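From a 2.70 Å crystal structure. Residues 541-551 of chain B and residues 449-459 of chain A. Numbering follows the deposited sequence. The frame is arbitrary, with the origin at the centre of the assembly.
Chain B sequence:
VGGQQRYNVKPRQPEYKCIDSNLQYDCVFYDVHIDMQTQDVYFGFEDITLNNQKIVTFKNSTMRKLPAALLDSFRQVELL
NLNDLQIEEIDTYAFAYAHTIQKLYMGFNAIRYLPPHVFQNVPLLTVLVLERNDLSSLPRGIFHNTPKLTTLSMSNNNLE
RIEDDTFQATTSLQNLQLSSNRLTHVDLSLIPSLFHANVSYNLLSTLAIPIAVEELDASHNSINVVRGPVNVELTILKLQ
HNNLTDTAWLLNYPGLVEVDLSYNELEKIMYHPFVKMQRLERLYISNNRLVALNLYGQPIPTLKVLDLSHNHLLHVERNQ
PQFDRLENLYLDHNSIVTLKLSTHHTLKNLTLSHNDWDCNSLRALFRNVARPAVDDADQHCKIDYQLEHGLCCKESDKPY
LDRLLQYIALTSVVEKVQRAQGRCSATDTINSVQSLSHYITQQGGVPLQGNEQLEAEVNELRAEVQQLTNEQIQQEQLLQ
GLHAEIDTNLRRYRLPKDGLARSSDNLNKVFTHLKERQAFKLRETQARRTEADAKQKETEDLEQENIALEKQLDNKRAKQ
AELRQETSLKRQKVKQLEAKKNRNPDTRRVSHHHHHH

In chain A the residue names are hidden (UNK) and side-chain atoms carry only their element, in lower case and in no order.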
# COMPACT_ATOMS: atom_id res chain seq x y z
N ASP B 541 12.21 -8.09 -44.24
CA ASP B 541 12.40 -9.40 -44.84
C ASP B 541 11.21 -9.88 -45.68
O ASP B 541 11.38 -10.61 -46.65
CB ASP B 541 12.68 -10.42 -43.75
CG ASP B 541 13.98 -10.15 -43.08
OD1 ASP B 541 14.72 -9.28 -43.63
OD2 ASP B 541 14.28 -10.75 -42.02
N LEU B 542 10.01 -9.50 -45.31
CA LEU B 542 8.86 -10.02 -45.98
C LEU B 542 8.76 -9.32 -47.33
O LEU B 542 8.43 -9.93 -48.34
CB LEU B 542 7.63 -9.79 -45.11
CG LEU B 542 6.38 -10.57 -45.50
CD1 LEU B 542 6.70 -12.05 -45.86
CD2 LEU B 542 5.39 -10.48 -44.37
N GLU B 543 9.09 -8.05 -47.35
CA GLU B 543 8.94 -7.26 -48.53
C GLU B 543 10.02 -7.66 -49.50
O GLU B 543 9.85 -7.50 -50.70
CB GLU B 543 9.08 -5.80 -48.12
CG GLU B 543 9.53 -4.87 -49.20
CD GLU B 543 8.43 -4.56 -50.18
OE1 GLU B 543 7.23 -4.62 -49.83
OE2 GLU B 543 8.77 -4.22 -51.32
N GLN B 544 11.15 -8.17 -49.00
CA GLN B 544 12.24 -8.59 -49.88
C GLN B 544 11.84 -9.88 -50.58
O GLN B 544 12.12 -10.10 -51.77
CB GLN B 544 13.56 -8.82 -49.12
CG GLN B 544 14.40 -7.54 -48.92
CD GLN B 544 14.32 -6.60 -50.12
OE1 GLN B 544 14.49 -7.02 -51.27
NE2 GLN B 544 14.07 -5.32 -49.85
N GLU B 545 11.19 -10.73 -49.81
CA GLU B 545 10.74 -12.02 -50.26
C GLU B 545 9.55 -11.86 -51.19
O GLU B 545 9.32 -12.72 -52.02
CB GLU B 545 10.42 -12.86 -49.02
CG GLU B 545 9.42 -13.96 -49.22
CD GLU B 545 9.24 -14.80 -47.94
OE1 GLU B 545 9.94 -14.48 -46.92
OE2 GLU B 545 8.42 -15.77 -47.97
N ASN B 546 8.82 -10.75 -51.08
CA ASN B 546 7.76 -10.43 -52.03
C ASN B 546 8.34 -9.89 -53.31
O ASN B 546 7.69 -9.89 -54.32
CB ASN B 546 6.82 -9.35 -51.53
CG ASN B 546 5.79 -9.86 -50.56
OD1 ASN B 546 5.73 -11.05 -50.30
ND2 ASN B 546 4.97 -8.94 -50.03
N ILE B 547 9.52 -9.32 -53.27
CA ILE B 547 10.08 -8.77 -54.49
C ILE B 547 10.55 -9.97 -55.25
O ILE B 547 10.53 -9.98 -56.47
CB ILE B 547 11.23 -7.79 -54.20
CG1 ILE B 547 10.67 -6.41 -53.85
CG2 ILE B 547 12.22 -7.69 -55.39
CD1 ILE B 547 11.63 -5.56 -52.99
N ALA B 548 10.95 -11.01 -54.54
CA ALA B 548 11.58 -12.14 -55.20
C ALA B 548 10.50 -13.01 -55.81
O ALA B 548 10.70 -13.64 -56.85
CB ALA B 548 12.47 -12.92 -54.25
N LEU B 549 9.35 -13.02 -55.15
CA LEU B 549 8.19 -13.72 -55.67
C LEU B 549 7.67 -12.97 -56.85
O LEU B 549 7.14 -13.55 -57.76
CB LEU B 549 7.10 -13.85 -54.61
CG LEU B 549 7.39 -14.94 -53.59
CD1 LEU B 549 6.10 -15.31 -52.91
CD2 LEU B 549 8.01 -16.17 -54.20
N GLU B 550 7.85 -11.68 -56.88
CA GLU B 550 7.40 -10.95 -58.03
C GLU B 550 8.37 -11.07 -59.21
O GLU B 550 7.95 -11.03 -60.35
CB GLU B 550 7.16 -9.50 -57.68
CG GLU B 550 6.30 -8.83 -58.68
CD GLU B 550 5.61 -7.61 -58.12
OE1 GLU B 550 4.37 -7.73 -57.90
OE2 GLU B 550 6.30 -6.56 -57.90
N LYS B 551 9.66 -11.21 -58.96
CA LYS B 551 10.59 -11.39 -60.05
C LYS B 551 10.31 -12.75 -60.63
O LYS B 551 10.38 -12.93 -61.83
CB LYS B 551 12.02 -11.34 -59.56
CG LYS B 551 12.62 -9.98 -59.61
CD LYS B 551 13.63 -9.78 -58.45
CE LYS B 551 14.33 -8.39 -58.49
NZ LYS B 551 15.30 -8.30 -57.35
N UNK A 449 -0.39 -10.81 -46.72
CA UNK A 449 -1.48 -10.97 -47.65
C UNK A 449 -0.94 -10.90 -49.05
O UNK A 449 -1.21 -11.76 -49.85
o UNK A 449 -4.80 -8.35 -47.08
o UNK A 449 -5.08 -9.25 -44.99
c UNK A 449 -2.56 -9.91 -47.46
c UNK A 449 -4.58 -9.23 -46.17
c UNK A 449 -3.61 -10.35 -46.48
N UNK A 450 -0.18 -9.86 -49.33
CA UNK A 450 0.50 -9.77 -50.60
C UNK A 450 1.43 -10.95 -50.83
O UNK A 450 1.78 -11.24 -51.97
c UNK A 450 2.01 -8.29 -52.01
c UNK A 450 1.06 -7.86 -53.12
c UNK A 450 1.31 -8.48 -50.68
o UNK A 450 -0.16 -8.13 -53.01
o UNK A 450 1.54 -7.23 -54.10
N UNK A 451 1.88 -11.63 -49.79
CA UNK A 451 2.78 -12.75 -50.00
C UNK A 451 1.97 -13.93 -50.57
O UNK A 451 2.40 -14.61 -51.48
o UNK A 451 4.49 -15.27 -48.53
c UNK A 451 3.54 -13.09 -48.70
n UNK A 451 5.73 -13.70 -49.44
c UNK A 451 4.64 -14.12 -48.89
N UNK A 452 0.76 -14.14 -50.07
CA UNK A 452 -0.09 -15.22 -50.56
C UNK A 452 -0.65 -14.85 -51.93
O UNK A 452 -0.79 -15.67 -52.81
c UNK A 452 -1.21 -15.54 -49.58
N UNK A 453 -0.93 -13.59 -52.16
CA UNK A 453 -1.42 -13.23 -53.47
C UNK A 453 -0.35 -13.56 -54.56
O UNK A 453 -0.68 -14.11 -55.62
n UNK A 453 0.31 -8.92 -56.20
n UNK A 453 -0.95 -8.30 -58.02
c UNK A 453 -0.88 -8.79 -56.78
c UNK A 453 -1.87 -11.78 -53.49
c UNK A 453 -2.11 -11.20 -54.85
n UNK A 453 -2.01 -9.13 -56.15
c UNK A 453 -2.10 -9.68 -54.80
N UNK A 454 0.91 -13.23 -54.31
CA UNK A 454 1.94 -13.54 -55.25
C UNK A 454 2.23 -15.04 -55.27
O UNK A 454 2.49 -15.59 -56.31
c UNK A 454 3.12 -11.24 -55.20
c UNK A 454 3.12 -10.94 -56.66
c UNK A 454 4.26 -10.56 -54.54
c UNK A 454 3.20 -12.75 -54.93
N UNK A 455 2.21 -15.72 -54.14
CA UNK A 455 2.48 -17.16 -54.13
C UNK A 455 1.40 -17.94 -54.90
O UNK A 455 1.65 -19.05 -55.38
c UNK A 455 3.76 -18.19 -50.55
c UNK A 455 4.95 -18.89 -49.89
n UNK A 455 5.85 -17.94 -49.21
c UNK A 455 2.52 -17.70 -52.70
c UNK A 455 3.92 -17.85 -52.06
N UNK A 456 0.19 -17.41 -54.97
CA UNK A 456 -0.90 -18.13 -55.59
C UNK A 456 -0.80 -17.83 -57.11
O UNK A 456 -0.89 -18.74 -57.92
c UNK A 456 -6.06 -17.76 -55.79
n UNK A 456 -6.04 -16.61 -56.84
c UNK A 456 -2.25 -17.77 -54.90
c UNK A 456 -3.50 -17.85 -55.74
c UNK A 456 -4.78 -17.87 -54.90
N UNK A 457 -0.55 -16.57 -57.49
CA UNK A 457 -0.25 -16.27 -58.87
C UNK A 457 0.92 -17.10 -59.44
O UNK A 457 0.84 -17.55 -60.56
c UNK A 457 -2.13 -14.27 -59.98
c UNK A 457 -0.46 -12.44 -59.48
c UNK A 457 -1.03 -13.81 -59.05
c UNK A 457 0.10 -14.81 -59.02
N UNK A 458 2.01 -17.27 -58.71
CA UNK A 458 3.06 -18.16 -59.15
C UNK A 458 2.53 -19.59 -59.32
O UNK A 458 2.70 -20.20 -60.37
n UNK A 458 6.53 -17.49 -58.30
c UNK A 458 4.24 -18.17 -58.18
c UNK A 458 5.28 -17.17 -58.56
o UNK A 458 4.96 -16.09 -59.06
N UNK A 459 1.90 -20.14 -58.29
CA UNK A 459 1.35 -21.48 -58.41
C UNK A 459 0.57 -21.62 -59.70
O UNK A 459 0.66 -22.63 -60.36
O HOH W 1 8.13 -16.60 -50.68

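Position 449 carries three side-chain carbons, the third bearing two oxygens; it touches nothing in the chain B stretch, and its CA-to-CB bond points away. It is Glu A449. Position 450 has the same composition, three carbons ending in a carboxylate, and one of its carbons lies against the side-chain amide of Asn B546. This is Glu A450, its CG 3.6 Å from Asn B546 ND2.

At position 451 two carbons are followed by one oxygen and one nitrogen on the second, a short amide enclosed by Leu B542, Glu B545, Asn B546 and Leu B549. It is Asn A451, a knob in a hole of four residues. Its ND2 donates to Asn B546 OD1 at 2.8 Å, and the N-H...O angle of 172° makes the bond nearly linear.

Position 452 shows a single carbon, directed away from chain B: Ala A452. Position 453 has three carbons, a nitrogen, then a carbon with two further nitrogens, the guanidinium of Arg A453. Its NH1 forms a salt bridge with Glu A450 OE2 at 3.0 Å, within its own helix, while Glu B550 OE1 remains 4.6 Å from that NH1, too far for a salt bridge.

Four carbons forked at the second identify position 454, which points toward chain B and packs on Leu B549, as Leu A454. Leu A454 CB lies 4.1 Å from Leu B549 CB, and Leu A454 CD1 approaches Asn B546 O to 3.5 Å.

Position 455 is an unbranched run of four carbons ending in nitrogen; its carbons lie along Leu B549 and its nitrogen reaches the carboxylate of Glu B545. It is Lys A455. Its CG lies 3.5 Å from Leu B549 CD1, and its NZ reaches Glu B545 OE2 at 3.6 Å in a salt bridge. Water 1 links the same two atoms, accepting from Lys A455 NZ (3.0 Å) and donating to Glu B545 OE2 (2.8 Å). Lys A455 NZ also donates to Asn A451 OD1 at 3.1 Å, within its own helix.

Position 456 has the same linear chain but lies out of reach of chain B: Lys A456. Position 457, four carbons forked at the second, is Leu A457, also out of reach. Two carbons with an oxygen and a nitrogen on the second mark position 458, pointing toward chain B near Leu B549, as Asn A458. Position 459, without side-chain atoms, is Gly A459.

The helices run in the same general direction, inclined by 21°, with axes approaching to 9.4 Å. Asn A451 faces Asn B546 and Leu A454 faces Leu B549, so a buried amide hydrogen bond adjoins a leucine pair, bordered by the lysine-glutamate bridge.

Chain A (449-459) EENARLKKLNG
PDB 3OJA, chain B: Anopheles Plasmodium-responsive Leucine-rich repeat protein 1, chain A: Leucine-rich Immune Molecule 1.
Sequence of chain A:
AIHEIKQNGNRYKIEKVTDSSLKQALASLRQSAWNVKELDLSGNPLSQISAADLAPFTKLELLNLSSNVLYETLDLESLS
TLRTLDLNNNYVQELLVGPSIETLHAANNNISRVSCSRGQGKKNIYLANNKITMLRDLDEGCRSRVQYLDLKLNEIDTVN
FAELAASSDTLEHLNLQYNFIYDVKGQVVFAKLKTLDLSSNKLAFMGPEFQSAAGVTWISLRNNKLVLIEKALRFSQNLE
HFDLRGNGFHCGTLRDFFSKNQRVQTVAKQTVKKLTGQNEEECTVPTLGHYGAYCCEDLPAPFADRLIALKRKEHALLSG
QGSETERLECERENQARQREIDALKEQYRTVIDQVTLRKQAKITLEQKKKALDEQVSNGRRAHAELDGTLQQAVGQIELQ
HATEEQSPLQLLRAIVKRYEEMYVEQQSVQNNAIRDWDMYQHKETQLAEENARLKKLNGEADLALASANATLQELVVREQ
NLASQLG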